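PDB 4GQ2: nucleoporin nup120 from Schizosaccharomyces pombe, which serves as a structural component of the nuclear pore complex, whose nucleoporins can also act as docking or interaction partners for transiently associated transport factors. Local coordinates for residues 30-35 and 162-167; 105-110 and 137-142; 126-131 and 179-184; 191-196 and 208-213. One frame throughout, in Å; residues are numbered along the deposited sequence.

Interaction 1 closes the longest loop, bringing 30-35, just after strand 21-26, against the end of strand 160-163. Nested inside it, interaction 2 packs the end of strand 101-106 on strand 138-143. Interaction 3 crosses both: it starts on strand 126-133, within the loop of interaction 1, and ends beyond it, at the turn entering strand 183-188. Interaction 4 follows in series as a local hairpin of strands 193-199 and 204-210. Interactions 1 and 2 thus tie the sheet of strands 21-26 and 101-106, and the loop after 21-26, to the sheet 115-163, interaction 3 ties that sheet to 173-210, and interaction 4 pairs two strands within the latter.

Interaction 1. Residues 30-35 and 162-167; sequences LENDSE and CYRPIS
Asp33 OD1 is the best-held polar atom here, and a single bond grips it: the backbone N of Leu30 donates to it at 2.8 Å, reaching it from above the carboxylate plane and bending 30-33 back on itself. The fold brings acceptors together, since Leu30 O lies 3.0 Å from both Asp33 oxygens, OD1 and OD2, a crowding that might raise the acid's affinity for a proton, though the Leu30 N-H and nearby Arg164 would probably act against it. Arg164 comes in from the other segment. Its CG is anti to the carbonyl carbon and the chain runs extended from there to NE, so the guanidinium arrives at the loop end-on, tip to tip with Leu30. CD2 of Leu30 lies over one guanidinium face, 3.3 Å from Arg164 NE, while the backbone N of Asn32 sits at the edge, 2.8 Å from Arg164 NH2. Both of those nitrogens are donors, so this is a tight approach rather than a bond. What attraction there is may be longer-ranged: the carboxylate of Asp33 has its OD1 4.9 Å from Arg164 NH2. The other methyl of Leu30, CD1, rests on Cys162, 4.0 Å from its CB. An alanine in place of Leu30 lacks both methyls, and would probably leave the guanidinium face and Cys162 less well packed against the loop. This is a surface contact between the loop after strand 21-26 and the end of strand 160-163, consistent with a connection at the rim between neighbouring blades of the Nup120/160 beta-propeller.

Interaction 2. Residues 105-110 and 137-142; sequences IHFPSN and VLYYIR
The two backbones run well apart, with the CA atoms of Phe107 and Tyr139 9.7 Å apart and those of Ile105 and Ile141 9.9 Å apart, so the meeting is made by side chains alone. That spacing belongs to sheets stacked face on face, here consecutive blades of the beta-propeller: strand 101-106 and the loop after it on one side, strand 138-143 on the other. At the centre is a T-shaped aromatic pair. Phe107 turns its edge to the face of Tyr139, the planes 75° apart and the ring centroids 5.2 Å from each other, with Phe107 CE2 coming to 3.6 Å from Tyr139 CD2. Both rings have CG anti to the carbonyl carbon, which sends them toward each other across the gap. The opposite face of Tyr139 carries CG1 of Val137, two residues back, toward the rim, so the ring is held between a methyl and an aromatic edge. Farther along, the CD1 methyl of Ile141 meets Phe107 CZ at 4.0 Å and also approaches the CD1 methyl of Ile105. Around this buried patch, Thr133 touches both aromatic rings, while Cys160 and Cys162 of the adjoining strand lie against Tyr139. A serine in place of Tyr139 has neither the ring face nor the tip that reaches Pro108, and would probably loosen the packing of the two sheets. That tip is Tyr139 OH, which meets the proline ring on its CD and CG side, 3.4 Å from Pro108 CD.

Interaction 3. Residues 126-131 and 179-184; sequences TTIIYA and ISTSEI
Tyr130 carries this contact, and its hydroxyl makes the one hydrogen bond between the segments: OH donates to the carbonyl of Ser180, with Tyr130 OH 2.6 Å from Ser180 O. The carbonyl oxygen lies at the edge of the phenol ring; seen from the acceptor, the C=O to donor angle is 139°, and the hydroxyl stands above the carbonyl plane. Over one ring face comes Ile184, whose CD1 makes a CH-pi contact 4.0 Å from the Tyr130 ring centroid, 29° off the normal. Ile128 CG2 covers part of the opposite face, so the ring is sandwiched between two isoleucines. The CD1 of Ile128 also reaches across at about a right angle to Thr181 CG2, at 3.7 Å. What holds the acceptor carbonyl is a compact turn. Ser180 OG accepts from Ser182 N at 3.2 Å along a nearly straight line of 164°, an ST turn, and donates to the anti lone pair of Glu183 OE1. Glu183 O then takes two backbone bonds, from Ile179 N at 2.8 Å and from Ser180 N at 3.0 Å, tying the turn's ends together. Thr181 O has its own outside donor in Tyr140 OH, and the ring of Tyr140 also meets that of Tyr130, so two neighbouring tyrosines reach this one turn. Strand 126-133 thus leans its tyrosine into the connection between strands 173-178 and 183-188, where Met176, Ala178 and Leu198 also touch it; strands 126-133 and 183-188 belong to neighbouring four-stranded sheets, consecutive blades of the beta-propeller.

Interaction 4. Residues 191-196 and 208-213; sequences GGLTKI and QHIDDS
Strands 193-196 and 208-210 run antiparallel, their axes 5.0 Å apart at closest approach and their directions 153° from each other. Lys195 and Gln208 form a hydrogen-bonded pair, with Lys195 N to Gln208 O at 3.0 Å and Gln208 N to Lys195 O at 2.8 Å, both donors lying in the plane of the carbonyl they meet. Thr194 and His209, next along, are a non-hydrogen-bonded pair. Past it, Ile210 N reaches Leu193 O at 3.2 Å, almost along the C=O axis. Leu193, Lys195, Gln208 and Ile210 share one face of the sheet, where Leu193 and Ile210 lie side by side: the CD2 methyl of the leucine nestles between two methyls of the isoleucine, 3.9 Å from Ile210 CG2 and just as far from CD1. Ile210 CD1 also touches CB of Lys195. This is a beta hairpin, strands 193-199 and 204-210, the last two of a four-stranded propeller blade; Leu262 of the next sheet packs on both Leu193 and Ile210. On the same face the lysine chain bends at its third torsion (-85°) and runs alongside Gln208, with Lys195 CD 3.5 Å from Gln208 OE1. Their polar ends converge on one outside amide, as Asn267 accepts from Lys195 NZ through OD1 and donates through ND2 to Gln208 OE1. On the other face, Thr194 OG1 is hydrogen-bonded to Glu207 OE2.

Interaction 1. Residues 30-35 and 162-167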
loop_
_atom_site.group_PDB
_atom_site.type_symbol
_atom_site.label_atom_id
_atom_site.label_comp_id
_atom_site.label_asym_id
_atom_site.label_seq_id
_atom_site.Cartn_x
_atom_site.Cartn_y
_atom_site.Cartn_z
ATOM N N LEU A 30 25.671 21.228 31.142
ATOM C CA LEU A 30 26.160 22.350 31.950
ATOM C C LEU A 30 25.684 22.240 33.402
ATOM O O LEU A 30 24.925 21.330 33.744
ATOM C CB LEU A 30 25.758 23.691 31.319
ATOM C CG LEU A 30 26.812 24.418 30.468
ATOM C CD1 LEU A 30 27.231 23.637 29.227
ATOM C CD2 LEU A 30 26.309 25.797 30.071
ATOM N N GLU A 31 26.130 23.163 34.254
ATOM C CA GLU A 31 25.935 23.030 35.704
ATOM C C GLU A 31 24.498 23.291 36.170
ATOM O O GLU A 31 23.905 22.451 36.855
ATOM C CB GLU A 31 26.931 23.907 36.468
ATOM C CG GLU A 31 27.506 23.234 37.703
ATOM C CD GLU A 31 28.805 23.868 38.157
ATOM O OE1 GLU A 31 28.761 24.993 38.701
ATOM O OE2 GLU A 31 29.867 23.237 37.973
ATOM N N ASN A 32 23.952 24.449 35.808
ATOM C CA ASN A 32 22.543 24.756 36.061
ATOM C C ASN A 32 21.747 24.568 34.774
ATOM O O ASN A 32 21.352 25.533 34.109
ATOM C CB ASN A 32 22.389 26.165 36.635
ATOM C CG ASN A 32 23.142 26.343 37.939
ATOM O OD1 ASN A 32 22.914 25.612 38.907
ATOM N ND2 ASN A 32 24.054 27.312 37.970
ATOM N N ASP A 33 21.518 23.297 34.452
ATOM C CA ASP A 33 21.087 22.857 33.120
ATOM C C ASP A 33 19.793 23.415 32.522
ATOM O O ASP A 33 19.817 23.876 31.381
ATOM C CB ASP A 33 21.125 21.332 33.020
ATOM C CG ASP A 33 22.342 20.843 32.281
ATOM O OD1 ASP A 33 22.911 21.640 31.492
ATOM O OD2 ASP A 33 22.721 19.670 32.480
ATOM N N SER A 34 18.666 23.364 33.238
ATOM C CA SER A 34 18.523 22.708 34.534
ATOM C C SER A 34 17.441 21.638 34.423
ATOM O O SER A 34 17.758 20.449 34.374
ATOM C CB SER A 34 18.221 23.723 35.651
ATOM O OG SER A 34 16.902 24.243 35.570
ATOM N N GLU A 35 16.177 22.071 34.374
ATOM C CA GLU A 35 15.018 21.186 34.181
ATOM C C GLU A 35 13.961 21.831 33.274
ATOM O O GLU A 35 13.371 22.867 33.604
ATOM C CB GLU A 35 14.380 20.785 35.521
ATOM C CG GLU A 35 15.175 19.783 36.352
ATOM C CD GLU A 35 16.250 20.432 37.211
ATOM O OE1 GLU A 35 16.235 21.674 37.372
ATOM O OE2 GLU A 35 17.113 19.692 37.734
ATOM N N CYS A 162 27.646 26.211 23.674
ATOM C CA CYS A 162 26.692 26.657 24.693
ATOM C C CYS A 162 27.054 28.009 25.282
ATOM O O CYS A 162 28.208 28.256 25.646
ATOM C CB CYS A 162 26.586 25.631 25.820
ATOM S SG CYS A 162 26.381 23.960 25.198
ATOM N N TYR A 163 26.049 28.871 25.392
ATOM C CA TYR A 163 26.232 30.212 25.919
ATOM C C TYR A 163 25.231 30.496 27.023
ATOM O O TYR A 163 24.074 30.083 26.939
ATOM C CB TYR A 163 26.061 31.239 24.808
ATOM C CG TYR A 163 27.077 31.125 23.699
ATOM C CD1 TYR A 163 28.326 31.742 23.803
ATOM C CD2 TYR A 163 26.787 30.415 22.533
ATOM C CE1 TYR A 163 29.261 31.651 22.779
ATOM C CE2 TYR A 163 27.717 30.311 21.507
ATOM C CZ TYR A 163 28.950 30.932 21.634
ATOM O OH TYR A 163 29.872 30.835 20.617
ATOM N N ARG A 164 25.687 31.204 28.055
ATOM C CA ARG A 164 24.815 31.678 29.125
ATOM C C ARG A 164 24.862 33.205 29.194
ATOM O O ARG A 164 25.632 33.766 29.977
ATOM C CB ARG A 164 25.217 31.066 30.467
ATOM C CG ARG A 164 24.795 29.620 30.649
ATOM C CD ARG A 164 25.242 29.103 32.003
ATOM N NE ARG A 164 24.730 27.761 32.269
ATOM C CZ ARG A 164 25.047 27.030 33.333
ATOM N NH1 ARG A 164 25.881 27.498 34.254
ATOM N NH2 ARG A 164 24.527 25.823 33.476
ATOM N N PRO A 165 24.034 33.883 28.376
ATOM C CA PRO A 165 24.062 35.343 28.304
ATOM C C PRO A 165 23.653 35.960 29.631
ATOM O O PRO A 165 22.742 35.460 30.294
ATOM C CB PRO A 165 23.026 35.673 27.218
ATOM C CG PRO A 165 22.760 34.380 26.515
ATOM C CD PRO A 165 22.938 33.329 27.564
ATOM N N ILE A 166 24.339 37.035 30.009
ATOM C CA ILE A 166 24.147 37.663 31.313
ATOM C C ILE A 166 22.741 38.244 31.460
ATOM O O ILE A 166 22.110 38.077 32.503
ATOM C CB ILE A 166 25.265 38.692 31.604
ATOM C CG1 ILE A 166 26.577 37.947 31.893
ATOM C CG2 ILE A 166 24.896 39.598 32.774
ATOM C CD1 ILE A 166 27.829 38.759 31.651
ATOM N N SER A 167 22.236 38.868 30.397
ATOM C CA SER A 167 20.881 39.425 30.395
ATOM C C SER A 167 19.771 38.400 30.685
ATOM O O SER A 167 18.668 38.774 31.094
ATOM C CB SER A 167 20.604 40.163 29.083
ATOM O OG SER A 167 20.699 39.292 27.971
#

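Interaction 2. Residues 105-110 and 137-142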
loop_
_atom_site.group_PDB
_atom_site.type_symbol
_atom_site.label_atom_id
_atom_site.label_comp_id
_atom_site.label_asym_id
_atom_site.label_seq_id
_atom_site.Cartn_x
_atom_site.Cartn_y
_atom_site.Cartn_z
ATOM N N ILE A 105 17.676 16.001 18.508
ATOM C CA ILE A 105 18.587 16.675 19.418
ATOM C C ILE A 105 17.938 16.738 20.789
ATOM O O ILE A 105 16.826 17.237 20.930
ATOM C CB ILE A 105 18.918 18.094 18.908
ATOM C CG1 ILE A 105 19.598 18.000 17.541
ATOM C CG2 ILE A 105 19.810 18.835 19.894
ATOM C CD1 ILE A 105 19.650 19.284 16.741
ATOM N N HIS A 106 18.630 16.216 21.794
ATOM C CA HIS A 106 18.128 16.223 23.168
ATOM C C HIS A 106 18.734 17.352 23.938
ATOM O O HIS A 106 19.912 17.687 23.750
ATOM C CB HIS A 106 18.434 14.916 23.886
ATOM C CG HIS A 106 17.915 13.693 23.181
ATOM N ND1 HIS A 106 16.748 13.107 23.513
ATOM C CD2 HIS A 106 18.456 12.939 22.141
ATOM C CE1 HIS A 106 16.549 12.034 22.725
ATOM N NE2 HIS A 106 17.595 11.934 21.883
ATOM N N PHE A 107 17.917 17.934 24.815
ATOM C CA PHE A 107 18.286 19.075 25.639
ATOM C C PHE A 107 18.052 18.734 27.106
ATOM O O PHE A 107 17.237 17.858 27.405
ATOM C CB PHE A 107 17.438 20.288 25.255
ATOM C CG PHE A 107 17.782 20.870 23.917
ATOM C CD1 PHE A 107 17.231 20.347 22.750
ATOM C CD2 PHE A 107 18.655 21.952 23.821
ATOM C CE1 PHE A 107 17.548 20.890 21.516
ATOM C CE2 PHE A 107 18.979 22.497 22.586
ATOM C CZ PHE A 107 18.425 21.965 21.433
ATOM N N PRO A 108 18.771 19.417 28.026
ATOM C CA PRO A 108 18.574 19.204 29.465
ATOM C C PRO A 108 17.317 19.900 29.969
ATOM O O PRO A 108 16.838 19.600 31.068
ATOM C CB PRO A 108 19.815 19.851 30.102
ATOM C CG PRO A 108 20.713 20.256 28.981
ATOM C CD PRO A 108 19.849 20.386 27.766
ATOM N N SER A 109 16.807 20.830 29.164
ATOM C CA SER A 109 15.572 21.555 29.447
ATOM C C SER A 109 14.808 21.807 28.146
ATOM O O SER A 109 15.420 21.895 27.080
ATOM C CB SER A 109 15.902 22.879 30.131
ATOM O OG SER A 109 14.836 23.799 30.016
ATOM N N ASN A 110 13.482 21.932 28.242
ATOM C CA ASN A 110 12.622 22.159 27.081
ATOM C C ASN A 110 12.970 23.425 26.304
ATOM O O ASN A 110 13.089 24.498 26.890
ATOM C CB ASN A 110 11.141 22.207 27.496
ATOM C CG ASN A 110 10.504 20.825 27.593
ATOM O OD1 ASN A 110 10.845 19.913 26.842
ATOM N ND2 ASN A 110 9.563 20.670 28.515
ATOM N N VAL A 137 19.538 28.672 28.673
ATOM C CA VAL A 137 20.808 28.454 27.977
ATOM C C VAL A 137 20.614 28.689 26.471
ATOM O O VAL A 137 19.643 28.215 25.890
ATOM C CB VAL A 137 21.356 27.033 28.230
ATOM C CG1 VAL A 137 22.697 26.844 27.543
ATOM C CG2 VAL A 137 21.504 26.769 29.724
ATOM N N LEU A 138 21.526 29.437 25.853
ATOM C CA LEU A 138 21.508 29.646 24.406
ATOM C C LEU A 138 22.442 28.653 23.720
ATOM O O LEU A 138 23.631 28.570 24.040
ATOM C CB LEU A 138 21.909 31.083 24.049
ATOM C CG LEU A 138 22.292 31.372 22.588
ATOM C CD1 LEU A 138 21.089 31.346 21.649
ATOM C CD2 LEU A 138 23.008 32.707 22.474
ATOM N N TYR A 139 21.897 27.903 22.769
ATOM C CA TYR A 139 22.678 26.906 22.064
ATOM C C TYR A 139 22.904 27.309 20.629
ATOM O O TYR A 139 21.994 27.794 19.963
ATOM C CB TYR A 139 22.001 25.551 22.124
ATOM C CG TYR A 139 21.870 24.982 23.515
ATOM C CD1 TYR A 139 22.903 24.232 24.085
ATOM C CD2 TYR A 139 20.703 25.173 24.258
ATOM C CE1 TYR A 139 22.780 23.694 25.361
ATOM C CE2 TYR A 139 20.568 24.632 25.531
ATOM C CZ TYR A 139 21.606 23.894 26.078
ATOM O OH TYR A 139 21.468 23.363 27.344
ATOM N N TYR A 140 24.131 27.107 20.163
ATOM C CA TYR A 140 24.522 27.478 18.812
ATOM C C TYR A 140 24.935 26.208 18.071
ATOM O O TYR A 140 26.067 25.723 18.226
ATOM C CB TYR A 140 25.657 28.505 18.867
ATOM C CG TYR A 140 26.123 29.016 17.525
ATOM C CD1 TYR A 140 25.474 30.071 16.891
ATOM C CD2 TYR A 140 27.226 28.456 16.896
ATOM C CE1 TYR A 140 25.910 30.551 15.666
ATOM C CE2 TYR A 140 27.669 28.923 15.669
ATOM C CZ TYR A 140 27.013 29.965 15.058
ATOM O OH TYR A 140 27.472 30.412 13.836
ATOM N N ILE A 141 24.002 25.675 17.280
ATOM C CA ILE A 141 24.155 24.362 16.647
ATOM C C ILE A 141 24.455 24.460 15.155
ATOM O O ILE A 141 23.684 25.053 14.393
ATOM C CB ILE A 141 22.908 23.474 16.869
ATOM C CG1 ILE A 141 22.662 23.246 18.363
ATOM C CG2 ILE A 141 23.066 22.129 16.166
ATOM C CD1 ILE A 141 21.239 22.838 18.690
ATOM N N ARG A 142 25.581 23.879 14.749
ATOM C CA ARG A 142 25.964 23.821 13.338
ATOM C C ARG A 142 25.496 22.514 12.700
ATOM O O ARG A 142 25.834 21.431 13.172
ATOM C CB ARG A 142 27.476 23.958 13.171
ATOM C CG ARG A 142 28.006 25.383 13.149
ATOM C CD ARG A 142 29.402 25.389 12.539
ATOM N NE ARG A 142 30.228 26.525 12.948
ATOM C CZ ARG A 142 30.886 26.607 14.103
ATOM N NH1 ARG A 142 30.806 25.632 15.003
ATOM N NH2 ARG A 142 31.619 27.676 14.366
#

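Interaction 3. Residues 126-131 and 179-184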
loop_
_atom_site.group_PDB
_atom_site.type_symbol
_atom_site.label_atom_id
_atom_site.label_comp_id
_atom_site.label_asym_id
_atom_site.label_seq_id
_atom_site.Cartn_x
_atom_site.Cartn_y
_atom_site.Cartn_z
ATOM N N THR A 126 27.032 25.959 5.471
ATOM C CA THR A 126 26.461 25.320 6.661
ATOM C C THR A 126 25.280 26.099 7.248
ATOM O O THR A 126 25.246 27.332 7.207
ATOM C CB THR A 126 27.530 25.040 7.751
ATOM O OG1 THR A 126 26.889 24.808 9.011
ATOM C CG2 THR A 126 28.498 26.203 7.902
ATOM N N THR A 127 24.311 25.357 7.780
ATOM C CA THR A 127 23.131 25.938 8.410
ATOM C C THR A 127 23.305 25.951 9.928
ATOM O O THR A 127 23.813 24.994 10.515
ATOM C CB THR A 127 21.841 25.172 8.022
ATOM O OG1 THR A 127 21.724 25.112 6.595
ATOM C CG2 THR A 127 20.602 25.862 8.573
ATOM N N ILE A 128 22.865 27.044 10.544
ATOM C CA ILE A 128 22.998 27.276 11.979
ATOM C C ILE A 128 21.625 27.280 12.651
ATOM O O ILE A 128 20.664 27.821 12.104
ATOM C CB ILE A 128 23.742 28.617 12.231
ATOM C CG1 ILE A 128 25.254 28.390 12.301
ATOM C CG2 ILE A 128 23.271 29.311 13.499
ATOM C CD1 ILE A 128 25.949 28.324 10.956
ATOM N N ILE A 129 21.532 26.657 13.826
ATOM C CA ILE A 129 20.344 26.804 14.667
ATOM C C ILE A 129 20.677 27.468 16.006
ATOM O O ILE A 129 21.565 27.013 16.735
ATOM C CB ILE A 129 19.647 25.461 14.956
ATOM C CG1 ILE A 129 19.384 24.696 13.664
ATOM C CG2 ILE A 129 18.335 25.689 15.710
ATOM C CD1 ILE A 129 19.142 23.222 13.893
ATOM N N TYR A 130 19.957 28.546 16.309
ATOM C CA TYR A 130 19.923 29.127 17.645
ATOM C C TYR A 130 18.732 28.544 18.395
ATOM O O TYR A 130 17.605 28.577 17.894
ATOM C CB TYR A 130 19.741 30.643 17.575
ATOM C CG TYR A 130 20.822 31.408 16.850
ATOM C CD1 TYR A 130 21.995 31.793 17.504
ATOM C CD2 TYR A 130 20.657 31.777 15.517
ATOM C CE1 TYR A 130 22.984 32.506 16.839
ATOM C CE2 TYR A 130 21.640 32.487 14.842
ATOM C CZ TYR A 130 22.797 32.850 15.505
ATOM O OH TYR A 130 23.765 33.561 14.833
ATOM N N ALA A 131 18.980 28.023 19.595
ATOM C CA ALA A 131 17.926 27.483 20.447
ATOM C C ALA A 131 18.082 27.932 21.895
ATOM O O ALA A 131 19.184 27.907 22.448
ATOM C CB ALA A 131 17.902 25.965 20.366
ATOM N N ILE A 179 20.052 37.449 13.170
ATOM C CA ILE A 179 20.499 38.556 12.324
ATOM C C ILE A 179 21.481 38.023 11.285
ATOM O O ILE A 179 21.526 38.500 10.150
ATOM C CB ILE A 179 21.145 39.683 13.169
ATOM C CG1 ILE A 179 20.118 40.310 14.125
ATOM C CG2 ILE A 179 21.810 40.739 12.292
ATOM C CD1 ILE A 179 18.789 40.675 13.492
ATOM N N SER A 180 22.245 37.011 11.696
ATOM C CA SER A 180 23.306 36.423 10.896
ATOM C C SER A 180 23.767 35.124 11.549
ATOM O O SER A 180 23.179 34.666 12.535
ATOM C CB SER A 180 24.491 37.390 10.807
ATOM O OG SER A 180 25.115 37.535 12.074
ATOM N N THR A 181 24.837 34.551 11.009
ATOM C CA THR A 181 25.428 33.333 11.556
ATOM C C THR A 181 26.189 33.568 12.855
ATOM O O THR A 181 26.697 32.626 13.455
ATOM C CB THR A 181 26.356 32.630 10.540
ATOM O OG1 THR A 181 27.084 33.608 9.784
ATOM C CG2 THR A 181 25.541 31.763 9.596
ATOM N N SER A 182 26.262 34.819 13.298
ATOM C CA SER A 182 26.961 35.132 14.540
ATOM C C SER A 182 26.195 36.119 15.418
ATOM O O SER A 182 26.563 36.342 16.574
ATOM C CB SER A 182 28.367 35.659 14.242
ATOM O OG SER A 182 28.310 36.896 13.551
ATOM N N GLU A 183 25.125 36.692 14.873
ATOM C CA GLU A 183 24.334 37.693 15.592
ATOM C C GLU A 183 22.868 37.309 15.698
ATOM O O GLU A 183 22.259 36.857 14.729
ATOM C CB GLU A 183 24.464 39.069 14.926
ATOM C CG GLU A 183 25.844 39.708 15.041
ATOM C CD GLU A 183 26.121 40.698 13.923
ATOM O OE1 GLU A 183 26.236 40.271 12.750
ATOM O OE2 GLU A 183 26.232 41.906 14.222
ATOM N N ILE A 184 22.311 37.501 16.887
ATOM C CA ILE A 184 20.890 37.277 17.137
ATOM C C ILE A 184 20.336 38.318 18.117
ATOM O O ILE A 184 21.033 38.764 19.027
ATOM C CB ILE A 184 20.619 35.837 17.650
ATOM C CG1 ILE A 184 19.120 35.607 17.863
ATOM C CG2 ILE A 184 21.397 35.545 18.931
ATOM C CD1 ILE A 184 18.664 34.203 17.556
#

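Interaction 4. Residues 191-196 and 208-213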
loop_
_atom_site.group_PDB
_atom_site.type_symbol
_atom_site.label_atom_id
_atom_site.label_comp_id
_atom_site.label_asym_id
_atom_site.label_seq_id
_atom_site.Cartn_x
_atom_site.Cartn_y
_atom_site.Cartn_z
ATOM N N GLY A 191 9.792 43.351 28.941
ATOM C CA GLY A 191 10.311 44.522 28.242
ATOM C C GLY A 191 11.814 44.469 28.042
ATOM O O GLY A 191 12.536 43.880 28.852
ATOM N N GLY A 192 12.286 45.095 26.965
ATOM C CA GLY A 192 13.713 45.121 26.659
ATOM C C GLY A 192 14.139 44.255 25.485
ATOM O O GLY A 192 13.392 43.389 25.024
ATOM N N LEU A 193 15.360 44.489 25.013
ATOM C CA LEU A 193 15.876 43.846 23.809
ATOM C C LEU A 193 17.404 43.819 23.812
ATOM O O LEU A 193 18.052 44.856 23.960
ATOM C CB LEU A 193 15.362 44.576 22.560
ATOM C CG LEU A 193 15.751 44.058 21.171
ATOM C CD1 LEU A 193 14.883 42.877 20.754
ATOM C CD2 LEU A 193 15.651 45.178 20.148
ATOM N N THR A 194 17.966 42.630 23.632
ATOM C CA THR A 194 19.415 42.452 23.592
ATOM C C THR A 194 19.892 41.974 22.221
ATOM O O THR A 194 19.155 41.306 21.491
ATOM C CB THR A 194 19.899 41.468 24.686
ATOM O OG1 THR A 194 21.328 41.388 24.661
ATOM C CG2 THR A 194 19.330 40.070 24.470
ATOM N N LYS A 195 21.122 42.332 21.871
ATOM C CA LYS A 195 21.780 41.732 20.721
ATOM C C LYS A 195 22.952 40.902 21.223
ATOM O O LYS A 195 23.936 41.442 21.734
ATOM C CB LYS A 195 22.247 42.788 19.710
ATOM C CG LYS A 195 22.793 42.189 18.420
ATOM C CD LYS A 195 23.510 43.213 17.553
ATOM C CE LYS A 195 22.543 43.977 16.663
ATOM N NZ LYS A 195 23.241 45.029 15.874
ATOM N N ILE A 196 22.824 39.586 21.101
ATOM C CA ILE A 196 23.898 38.673 21.455
ATOM C C ILE A 196 24.804 38.470 20.241
ATOM O O ILE A 196 24.339 38.033 19.191
ATOM C CB ILE A 196 23.342 37.327 21.970
ATOM C CG1 ILE A 196 22.442 37.567 23.191
ATOM C CG2 ILE A 196 24.478 36.362 22.301
ATOM C CD1 ILE A 196 21.534 36.409 23.545
ATOM N N GLN A 208 24.818 43.567 23.388
ATOM C CA GLN A 208 24.596 44.997 23.205
ATOM C C GLN A 208 23.196 45.353 23.698
ATOM O O GLN A 208 22.197 44.807 23.216
ATOM C CB GLN A 208 24.784 45.420 21.743
ATOM C CG GLN A 208 26.235 45.475 21.288
ATOM C CD GLN A 208 26.398 45.921 19.844
ATOM O OE1 GLN A 208 25.511 45.736 19.010
ATOM N NE2 GLN A 208 27.547 46.509 19.541
ATOM N N HIS A 209 23.144 46.250 24.681
ATOM C CA HIS A 209 21.894 46.754 25.240
ATOM C C HIS A 209 21.279 47.684 24.234
ATOM O O HIS A 209 21.909 48.662 23.822
ATOM C CB HIS A 209 22.184 47.499 26.542
ATOM C CG HIS A 209 21.080 47.400 27.570
ATOM N ND1 HIS A 209 21.177 46.614 28.664
ATOM C CD2 HIS A 209 19.838 48.028 27.647
ATOM C CE1 HIS A 209 20.054 46.729 29.399
ATOM N NE2 HIS A 209 19.235 47.597 28.776
ATOM N N ILE A 210 20.058 47.380 23.804
ATOM C CA ILE A 210 19.354 48.229 22.843
ATOM C C ILE A 210 18.287 49.050 23.567
ATOM O O ILE A 210 17.456 48.505 24.296
ATOM C CB ILE A 210 18.764 47.414 21.668
ATOM C CG1 ILE A 210 19.895 46.840 20.804
ATOM C CG2 ILE A 210 17.837 48.278 20.817
ATOM C CD1 ILE A 210 19.445 45.813 19.784
ATOM N N ASP A 211 18.327 50.362 23.347
ATOM C CA ASP A 211 17.588 51.326 24.165
ATOM C C ASP A 211 16.208 51.710 23.633
ATOM O O ASP A 211 15.532 52.550 24.232
ATOM C CB ASP A 211 18.445 52.581 24.378
ATOM C CG ASP A 211 19.693 52.302 25.202
ATOM O OD1 ASP A 211 19.552 51.790 26.334
ATOM O OD2 ASP A 211 20.812 52.594 24.722
ATOM N N ASP A 212 15.792 51.087 22.529
ATOM C CA ASP A 212 14.514 51.399 21.869
ATOM C C ASP A 212 14.326 52.911 21.701
ATOM O O ASP A 212 13.295 53.469 22.091
ATOM C CB ASP A 212 13.326 50.783 22.632
ATOM C CG ASP A 212 13.156 49.293 22.368
ATOM O OD1 ASP A 212 13.858 48.742 21.494
ATOM O OD2 ASP A 212 12.305 48.669 23.037
ATOM N N SER A 213 15.330 53.557 21.109
ATOM C CA SER A 213 15.415 55.020 21.055
ATOM C C SER A 213 14.469 55.673 20.037
ATOM O O SER A 213 14.908 56.314 19.074
ATOM C CB SER A 213 16.867 55.458 20.815
ATOM O OG SER A 213 17.388 54.882 19.629
#